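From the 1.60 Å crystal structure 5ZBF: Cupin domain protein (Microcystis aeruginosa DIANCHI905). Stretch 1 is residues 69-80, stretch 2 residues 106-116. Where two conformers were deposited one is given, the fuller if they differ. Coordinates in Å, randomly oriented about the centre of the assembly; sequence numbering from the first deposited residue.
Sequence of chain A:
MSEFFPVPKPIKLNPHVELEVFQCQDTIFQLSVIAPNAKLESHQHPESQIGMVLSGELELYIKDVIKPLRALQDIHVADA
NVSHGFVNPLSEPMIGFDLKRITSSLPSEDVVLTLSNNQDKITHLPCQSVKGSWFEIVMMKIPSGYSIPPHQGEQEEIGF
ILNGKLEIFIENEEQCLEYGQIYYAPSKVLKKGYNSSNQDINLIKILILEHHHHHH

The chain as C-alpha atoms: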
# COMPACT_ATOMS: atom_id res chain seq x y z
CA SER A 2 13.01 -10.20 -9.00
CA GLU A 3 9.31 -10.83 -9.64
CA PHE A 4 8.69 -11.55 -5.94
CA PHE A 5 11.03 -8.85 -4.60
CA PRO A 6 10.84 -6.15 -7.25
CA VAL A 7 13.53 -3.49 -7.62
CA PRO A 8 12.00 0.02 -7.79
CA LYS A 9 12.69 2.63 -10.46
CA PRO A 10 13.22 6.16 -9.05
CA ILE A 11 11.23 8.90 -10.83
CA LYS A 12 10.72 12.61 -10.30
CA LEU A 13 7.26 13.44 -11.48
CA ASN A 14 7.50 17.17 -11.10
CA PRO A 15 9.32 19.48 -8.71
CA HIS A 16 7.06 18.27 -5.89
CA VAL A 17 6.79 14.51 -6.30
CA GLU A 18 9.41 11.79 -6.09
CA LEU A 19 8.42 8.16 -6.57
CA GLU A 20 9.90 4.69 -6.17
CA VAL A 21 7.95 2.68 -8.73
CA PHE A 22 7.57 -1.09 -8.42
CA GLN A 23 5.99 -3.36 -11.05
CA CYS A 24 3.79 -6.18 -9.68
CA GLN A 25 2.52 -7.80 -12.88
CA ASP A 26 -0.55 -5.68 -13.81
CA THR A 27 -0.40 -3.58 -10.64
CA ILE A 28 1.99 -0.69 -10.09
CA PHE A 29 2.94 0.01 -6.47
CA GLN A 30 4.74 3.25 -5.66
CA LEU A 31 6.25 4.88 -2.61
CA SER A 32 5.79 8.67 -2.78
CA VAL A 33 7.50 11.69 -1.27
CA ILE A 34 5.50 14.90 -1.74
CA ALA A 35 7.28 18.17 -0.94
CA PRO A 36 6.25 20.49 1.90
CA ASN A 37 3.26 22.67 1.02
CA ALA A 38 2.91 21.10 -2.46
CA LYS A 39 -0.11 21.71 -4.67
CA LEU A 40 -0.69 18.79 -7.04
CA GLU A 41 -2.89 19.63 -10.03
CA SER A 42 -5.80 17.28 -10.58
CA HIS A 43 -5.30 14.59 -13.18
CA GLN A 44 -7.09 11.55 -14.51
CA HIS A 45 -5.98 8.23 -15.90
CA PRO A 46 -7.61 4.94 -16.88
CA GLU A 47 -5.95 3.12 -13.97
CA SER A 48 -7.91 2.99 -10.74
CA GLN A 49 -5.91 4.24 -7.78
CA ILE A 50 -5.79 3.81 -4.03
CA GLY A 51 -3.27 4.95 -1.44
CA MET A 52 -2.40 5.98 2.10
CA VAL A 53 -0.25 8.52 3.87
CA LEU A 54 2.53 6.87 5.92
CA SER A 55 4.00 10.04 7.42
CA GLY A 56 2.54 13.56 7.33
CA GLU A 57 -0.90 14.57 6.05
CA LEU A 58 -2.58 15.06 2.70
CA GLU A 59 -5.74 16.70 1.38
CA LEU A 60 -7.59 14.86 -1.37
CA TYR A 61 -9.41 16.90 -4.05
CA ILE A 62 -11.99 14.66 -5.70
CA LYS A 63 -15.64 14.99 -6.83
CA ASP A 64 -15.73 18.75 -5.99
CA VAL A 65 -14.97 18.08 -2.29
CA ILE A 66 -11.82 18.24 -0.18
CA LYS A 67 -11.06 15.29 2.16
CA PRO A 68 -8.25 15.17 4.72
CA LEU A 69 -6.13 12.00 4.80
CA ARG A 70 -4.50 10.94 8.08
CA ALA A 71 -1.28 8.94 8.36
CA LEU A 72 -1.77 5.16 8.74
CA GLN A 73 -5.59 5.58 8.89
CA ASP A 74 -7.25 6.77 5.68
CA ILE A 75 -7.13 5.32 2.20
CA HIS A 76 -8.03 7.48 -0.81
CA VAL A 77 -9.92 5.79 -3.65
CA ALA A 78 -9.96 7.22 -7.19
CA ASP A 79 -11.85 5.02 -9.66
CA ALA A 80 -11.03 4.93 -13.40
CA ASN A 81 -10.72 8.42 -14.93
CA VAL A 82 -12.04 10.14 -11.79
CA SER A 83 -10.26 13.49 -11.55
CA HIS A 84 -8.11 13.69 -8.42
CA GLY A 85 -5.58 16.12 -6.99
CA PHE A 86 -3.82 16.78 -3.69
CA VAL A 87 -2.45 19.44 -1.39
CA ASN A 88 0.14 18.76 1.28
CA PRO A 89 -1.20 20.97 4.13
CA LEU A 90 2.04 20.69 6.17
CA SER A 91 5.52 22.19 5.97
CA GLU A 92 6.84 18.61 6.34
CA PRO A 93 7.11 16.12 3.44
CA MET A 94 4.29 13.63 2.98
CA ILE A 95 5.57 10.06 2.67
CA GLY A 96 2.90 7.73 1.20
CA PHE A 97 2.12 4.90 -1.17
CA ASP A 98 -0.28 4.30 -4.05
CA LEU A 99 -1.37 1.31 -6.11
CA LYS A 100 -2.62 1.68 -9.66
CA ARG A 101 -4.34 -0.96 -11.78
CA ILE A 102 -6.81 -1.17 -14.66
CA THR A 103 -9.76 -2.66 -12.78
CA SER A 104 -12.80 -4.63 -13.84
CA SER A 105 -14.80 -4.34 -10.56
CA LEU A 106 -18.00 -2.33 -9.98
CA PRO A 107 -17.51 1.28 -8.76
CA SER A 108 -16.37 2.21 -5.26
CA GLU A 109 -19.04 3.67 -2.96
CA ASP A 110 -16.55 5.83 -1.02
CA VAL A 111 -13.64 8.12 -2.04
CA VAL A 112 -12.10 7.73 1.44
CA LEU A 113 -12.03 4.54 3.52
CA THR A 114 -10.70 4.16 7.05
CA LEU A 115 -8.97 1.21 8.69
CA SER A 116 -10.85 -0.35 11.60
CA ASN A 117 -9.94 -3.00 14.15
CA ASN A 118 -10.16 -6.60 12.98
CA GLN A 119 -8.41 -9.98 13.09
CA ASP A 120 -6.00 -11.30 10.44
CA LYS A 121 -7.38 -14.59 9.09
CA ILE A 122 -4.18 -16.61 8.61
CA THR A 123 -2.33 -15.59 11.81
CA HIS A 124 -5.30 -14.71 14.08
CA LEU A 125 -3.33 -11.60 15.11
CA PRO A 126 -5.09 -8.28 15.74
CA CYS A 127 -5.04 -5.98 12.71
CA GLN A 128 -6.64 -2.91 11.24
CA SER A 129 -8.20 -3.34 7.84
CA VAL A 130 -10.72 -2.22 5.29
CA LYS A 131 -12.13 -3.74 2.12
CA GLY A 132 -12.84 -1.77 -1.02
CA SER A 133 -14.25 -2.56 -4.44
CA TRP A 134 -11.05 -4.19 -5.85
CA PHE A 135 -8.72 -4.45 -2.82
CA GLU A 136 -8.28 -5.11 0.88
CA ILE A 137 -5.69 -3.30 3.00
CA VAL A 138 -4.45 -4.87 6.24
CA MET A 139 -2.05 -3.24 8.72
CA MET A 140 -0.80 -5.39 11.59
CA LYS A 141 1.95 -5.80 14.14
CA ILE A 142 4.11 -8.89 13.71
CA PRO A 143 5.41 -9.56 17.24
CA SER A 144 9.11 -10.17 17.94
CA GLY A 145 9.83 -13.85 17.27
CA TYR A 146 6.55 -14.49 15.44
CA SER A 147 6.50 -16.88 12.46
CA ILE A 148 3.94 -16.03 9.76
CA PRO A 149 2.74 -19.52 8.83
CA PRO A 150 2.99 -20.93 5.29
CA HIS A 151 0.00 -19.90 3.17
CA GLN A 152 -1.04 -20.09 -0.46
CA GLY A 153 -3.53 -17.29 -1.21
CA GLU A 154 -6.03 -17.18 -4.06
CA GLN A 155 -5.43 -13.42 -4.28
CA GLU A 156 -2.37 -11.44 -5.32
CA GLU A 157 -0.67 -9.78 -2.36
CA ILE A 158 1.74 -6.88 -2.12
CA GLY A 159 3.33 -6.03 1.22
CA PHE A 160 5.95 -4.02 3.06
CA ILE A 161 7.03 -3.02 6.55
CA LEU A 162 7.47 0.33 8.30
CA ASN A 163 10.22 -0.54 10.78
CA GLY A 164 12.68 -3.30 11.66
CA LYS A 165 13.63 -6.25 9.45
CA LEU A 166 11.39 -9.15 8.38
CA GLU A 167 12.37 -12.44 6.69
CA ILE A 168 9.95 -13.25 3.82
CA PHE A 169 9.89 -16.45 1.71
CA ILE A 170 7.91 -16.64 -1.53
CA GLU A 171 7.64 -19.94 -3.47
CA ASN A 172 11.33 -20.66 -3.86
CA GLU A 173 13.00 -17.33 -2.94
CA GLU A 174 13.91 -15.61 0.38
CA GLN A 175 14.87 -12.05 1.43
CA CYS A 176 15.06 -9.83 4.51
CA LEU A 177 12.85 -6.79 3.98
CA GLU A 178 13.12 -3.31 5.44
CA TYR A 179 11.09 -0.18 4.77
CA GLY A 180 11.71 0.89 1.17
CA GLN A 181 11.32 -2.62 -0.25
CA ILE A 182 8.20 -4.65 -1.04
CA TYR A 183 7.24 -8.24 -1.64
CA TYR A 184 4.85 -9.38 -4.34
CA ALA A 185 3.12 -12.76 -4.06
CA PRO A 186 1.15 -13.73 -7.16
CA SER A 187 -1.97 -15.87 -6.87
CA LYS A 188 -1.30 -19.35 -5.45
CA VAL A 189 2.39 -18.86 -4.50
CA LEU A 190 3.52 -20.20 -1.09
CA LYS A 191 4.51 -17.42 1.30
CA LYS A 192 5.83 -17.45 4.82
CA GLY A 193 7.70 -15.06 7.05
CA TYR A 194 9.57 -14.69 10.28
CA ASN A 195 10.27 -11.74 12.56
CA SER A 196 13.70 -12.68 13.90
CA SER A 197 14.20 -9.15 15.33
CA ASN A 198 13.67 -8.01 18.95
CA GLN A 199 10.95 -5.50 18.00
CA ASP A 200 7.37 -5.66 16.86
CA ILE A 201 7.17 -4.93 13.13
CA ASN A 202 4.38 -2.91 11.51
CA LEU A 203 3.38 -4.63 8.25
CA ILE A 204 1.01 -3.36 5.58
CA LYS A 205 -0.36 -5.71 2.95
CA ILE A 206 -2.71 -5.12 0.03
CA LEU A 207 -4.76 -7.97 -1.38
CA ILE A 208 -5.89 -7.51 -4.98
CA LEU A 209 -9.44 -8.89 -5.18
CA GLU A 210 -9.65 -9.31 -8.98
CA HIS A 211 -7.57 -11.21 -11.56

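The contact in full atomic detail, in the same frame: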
# COMPACT_ATOMS: atom_id res chain seq x y z
N LEU A 69 -6.63 13.36 4.72
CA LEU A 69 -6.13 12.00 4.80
C LEU A 69 -5.10 11.93 5.92
O LEU A 69 -4.09 12.63 5.88
CB LEU A 69 -5.48 11.57 3.48
CG LEU A 69 -6.36 11.58 2.23
CD1 LEU A 69 -5.55 11.34 0.97
CD2 LEU A 69 -7.45 10.52 2.35
N ARG A 70 -5.37 11.08 6.91
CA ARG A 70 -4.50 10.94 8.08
C ARG A 70 -3.54 9.77 7.92
O ARG A 70 -3.90 8.72 7.38
CB ARG A 70 -5.34 10.72 9.34
CG ARG A 70 -6.22 11.90 9.72
CD ARG A 70 -7.27 11.52 10.73
NE ARG A 70 -8.11 10.46 10.20
CZ ARG A 70 -8.99 9.76 10.91
NH1 ARG A 70 -9.18 10.03 12.19
NH2 ARG A 70 -9.69 8.80 10.33
N ALA A 71 -2.33 9.96 8.44
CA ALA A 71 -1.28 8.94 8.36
C ALA A 71 -1.73 7.62 9.00
O ALA A 71 -2.27 7.61 10.10
CB ALA A 71 -0.03 9.44 9.06
N LEU A 72 -1.51 6.52 8.28
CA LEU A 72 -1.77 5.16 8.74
C LEU A 72 -3.24 4.90 9.12
O LEU A 72 -3.52 3.95 9.87
CB LEU A 72 -0.83 4.80 9.90
CG LEU A 72 0.66 5.02 9.60
CD1 LEU A 72 1.47 4.68 10.84
CD2 LEU A 72 1.12 4.17 8.42
N GLN A 73 -4.16 5.71 8.59
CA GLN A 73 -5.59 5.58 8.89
C GLN A 73 -6.49 5.56 7.64
O GLN A 73 -7.30 4.64 7.47
CB GLN A 73 -6.06 6.71 9.80
CG GLN A 73 -5.41 6.72 11.18
CD GLN A 73 -6.22 7.51 12.20
OE1 GLN A 73 -7.25 7.05 12.69
NE2 GLN A 73 -5.75 8.70 12.52
N ASP A 74 -6.33 6.57 6.78
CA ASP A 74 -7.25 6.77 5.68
C ASP A 74 -6.66 6.25 4.37
O ASP A 74 -5.45 6.28 4.15
CB ASP A 74 -7.62 8.25 5.59
CG ASP A 74 -8.26 8.78 6.88
OD1 ASP A 74 -9.09 8.08 7.48
OD2 ASP A 74 -7.91 9.90 7.32
N ILE A 75 -7.54 5.72 3.53
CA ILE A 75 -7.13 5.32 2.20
C ILE A 75 -7.99 6.09 1.19
O ILE A 75 -9.22 6.14 1.27
CB ILE A 75 -7.08 3.77 2.02
CG1 ILE A 75 -8.17 3.20 1.13
CG2 ILE A 75 -7.03 3.03 3.36
CD1 ILE A 75 -7.65 2.88 -0.24
N HIS A 76 -7.31 6.76 0.26
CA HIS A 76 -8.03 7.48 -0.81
C HIS A 76 -8.34 6.48 -1.92
O HIS A 76 -7.57 5.54 -2.14
CB HIS A 76 -7.25 8.71 -1.33
CG HIS A 76 -6.10 8.39 -2.24
ND1 HIS A 76 -4.80 8.31 -1.79
CD2 HIS A 76 -6.05 8.14 -3.57
CE1 HIS A 76 -4.00 8.03 -2.80
NE2 HIS A 76 -4.74 7.91 -3.89
N VAL A 77 -9.46 6.69 -2.60
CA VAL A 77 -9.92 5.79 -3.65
C VAL A 77 -10.37 6.62 -4.85
O VAL A 77 -11.34 7.38 -4.76
CB VAL A 77 -11.08 4.89 -3.16
CG1 VAL A 77 -11.48 3.87 -4.22
CG2 VAL A 77 -10.72 4.18 -1.85
N ALA A 78 -9.63 6.51 -5.95
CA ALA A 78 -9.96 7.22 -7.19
C ALA A 78 -10.22 6.19 -8.28
O ALA A 78 -9.28 5.58 -8.81
CB ALA A 78 -8.82 8.14 -7.59
N ASP A 79 -11.50 5.97 -8.61
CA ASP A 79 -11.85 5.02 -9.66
C ASP A 79 -11.39 5.51 -11.03
O ASP A 79 -10.90 6.63 -11.15
CB ASP A 79 -13.35 4.75 -9.64
CG ASP A 79 -13.78 3.88 -8.46
OD1 ASP A 79 -12.93 3.25 -7.78
OD2 ASP A 79 -14.99 3.81 -8.21
N ALA A 80 -11.56 4.67 -12.05
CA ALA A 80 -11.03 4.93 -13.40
C ALA A 80 -11.46 6.30 -13.91
O ALA A 80 -12.65 6.62 -13.88
CB ALA A 80 -11.48 3.85 -14.36
N LEU A 106 -16.99 -3.38 -10.10
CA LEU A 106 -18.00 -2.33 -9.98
C LEU A 106 -17.48 -1.14 -9.17
O LEU A 106 -16.58 -1.31 -8.36
CB LEU A 106 -19.29 -2.87 -9.35
CG LEU A 106 -20.14 -3.73 -10.27
CD1 LEU A 106 -21.25 -4.42 -9.49
CD2 LEU A 106 -20.71 -2.90 -11.41
N PRO A 107 -18.06 0.07 -9.37
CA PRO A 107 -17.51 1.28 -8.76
C PRO A 107 -17.48 1.28 -7.23
O PRO A 107 -18.33 0.66 -6.58
CB PRO A 107 -18.47 2.38 -9.24
CG PRO A 107 -19.06 1.85 -10.49
CD PRO A 107 -19.20 0.38 -10.25
N SER A 108 -16.51 2.00 -6.69
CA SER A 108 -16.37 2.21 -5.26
C SER A 108 -17.43 3.17 -4.74
O SER A 108 -17.74 4.18 -5.38
CB SER A 108 -15.00 2.80 -4.96
OG SER A 108 -13.97 2.05 -5.59
N GLU A 109 -17.99 2.85 -3.58
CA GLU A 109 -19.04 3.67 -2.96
C GLU A 109 -18.45 4.86 -2.18
O GLU A 109 -19.14 5.84 -1.93
CB GLU A 109 -19.92 2.81 -2.05
CG GLU A 109 -21.03 3.58 -1.35
N ASP A 110 -17.17 4.78 -1.82
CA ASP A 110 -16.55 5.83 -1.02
C ASP A 110 -15.23 6.27 -1.64
O ASP A 110 -14.47 5.42 -2.12
CB ASP A 110 -16.32 5.32 0.40
CG ASP A 110 -17.58 4.79 1.05
OD1 ASP A 110 -18.40 5.61 1.52
OD2 ASP A 110 -17.76 3.56 1.08
N VAL A 111 -14.95 7.58 -1.62
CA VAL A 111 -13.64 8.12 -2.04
C VAL A 111 -12.59 8.08 -0.92
O VAL A 111 -11.38 8.19 -1.19
CB VAL A 111 -13.73 9.57 -2.60
CG1 VAL A 111 -14.60 9.61 -3.86
CG2 VAL A 111 -14.25 10.57 -1.56
N VAL A 112 -13.03 7.95 0.33
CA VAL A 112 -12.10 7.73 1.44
C VAL A 112 -12.63 6.60 2.32
O VAL A 112 -13.79 6.59 2.69
CB VAL A 112 -11.88 9.00 2.29
CG1 VAL A 112 -10.93 8.72 3.46
CG2 VAL A 112 -11.29 10.11 1.44
N LEU A 113 -11.75 5.63 2.59
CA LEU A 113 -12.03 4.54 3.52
C LEU A 113 -11.11 4.67 4.72
O LEU A 113 -10.07 5.32 4.64
CB LEU A 113 -11.81 3.19 2.85
CG LEU A 113 -12.71 2.86 1.65
CD1 LEU A 113 -12.20 1.59 0.98
CD2 LEU A 113 -14.16 2.74 2.09
N THR A 114 -11.50 4.07 5.84
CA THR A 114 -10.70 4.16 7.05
C THR A 114 -10.52 2.78 7.65
O THR A 114 -11.46 2.00 7.71
CB THR A 114 -11.31 5.15 8.06
OG1 THR A 114 -11.38 6.46 7.47
CG2 THR A 114 -10.46 5.22 9.33
N LEU A 115 -9.30 2.49 8.06
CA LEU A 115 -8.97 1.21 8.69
C LEU A 115 -9.70 1.11 10.02
O LEU A 115 -9.82 2.10 10.74
CB LEU A 115 -7.46 1.11 8.94
CG LEU A 115 -6.50 1.12 7.75
CD1 LEU A 115 -5.06 1.17 8.25
CD2 LEU A 115 -6.73 -0.09 6.87
N SER A 116 -10.19 -0.09 10.33
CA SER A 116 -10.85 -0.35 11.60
C SER A 116 -10.35 -1.67 12.16
O SER A 116 -9.83 -2.52 11.43
CB SER A 116 -12.37 -0.35 11.43
OG SER A 116 -12.78 -1.32 10.49
O HOH W 1 -7.94 4.19 11.72
O HOH W 2 -15.98 6.35 -6.49

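The two stretches meet edge to edge as antiparallel strands. Strand 74-78 runs against strand 112-114, with 153° between their directions, and the contact buries 639 Å² in all. Backbone hydrogen bonds hold the centre, and a carboxylate fastens a hydroxyl towards each end.

Leu 106 makes no contact with stretch 1. Pro 107 touches it lightly, its CA lying 3.6 Å from Asp 79 OD2.

Ser 108 is the first firm anchor. Its CA-to-CB bond points toward stretch 1, and Asp 79 points back. Ser 108 OG donates to Asp 79 OD1 at 2.7 Å, and Ser 108 N donates to Asp 79 OD2 at 2.8 Å. One carboxylate thus takes both the hydroxyl and the amide of the same residue. Water 2 adds a bridge, 3.2 Å from Asp 79 OD2 and 3.0 Å from Ser 108 O, donating to both. Ser 108 OG also lies 3.4 Å from Val 77 CG1.

Glu 109 points away and makes no contact. Asp 110 turns the end of its side chain away, but its backbone O sits 3.6 Å from Val 77 CB.

At Val 111 the backbone pairing begins. Val 77 N donates to Val 111 O at 2.8 Å. The N-H...O angle is 144°, the most bent of the backbone bonds between the stretches. His 76 CA also approaches Val 111 O, at 3.4 Å.

Val 112 faces His 76 in a non-hydrogen-bonded pair. Its CG2 packs on Leu 69 CD2 at 4.0 Å, and its CG1 lies 4.0 Å from Asp 74 CB. Its CA makes a C-H...O contact with Ile 75 O at 3.3 Å.

Leu 113 and Ile 75 form the hydrogen-bonded pair. Ile 75 N donates to Leu 113 O at 2.8 Å, and Leu 113 N donates to Ile 75 O at 2.9 Å. Both bonds are nearly straight. Their side chains share a sheet face, where Ile 75 CG1 meets Leu 113 CB at 4.0 Å. Leu 113 CD1 reaches Val 77 CG2 at 4.1 Å.

Thr 114 returns to the face of Val 112, opposite Asp 74. Thr 114 OG1 donates to Asp 74 OD1 at 2.8 Å. That carboxylate is already engaged by Arg 70, whose NE forms a salt bridge with Asp 74 OD2 at 2.9 Å. Arg 70 NH2 lies 3.8 Å from Thr 114 CG2.

Leu 115 N closes the ladder, donating to Gln 73 O at 3.0 Å. Leu 115 CD1 rests 3.6 Å from Leu 72 O. Ser 116 points away.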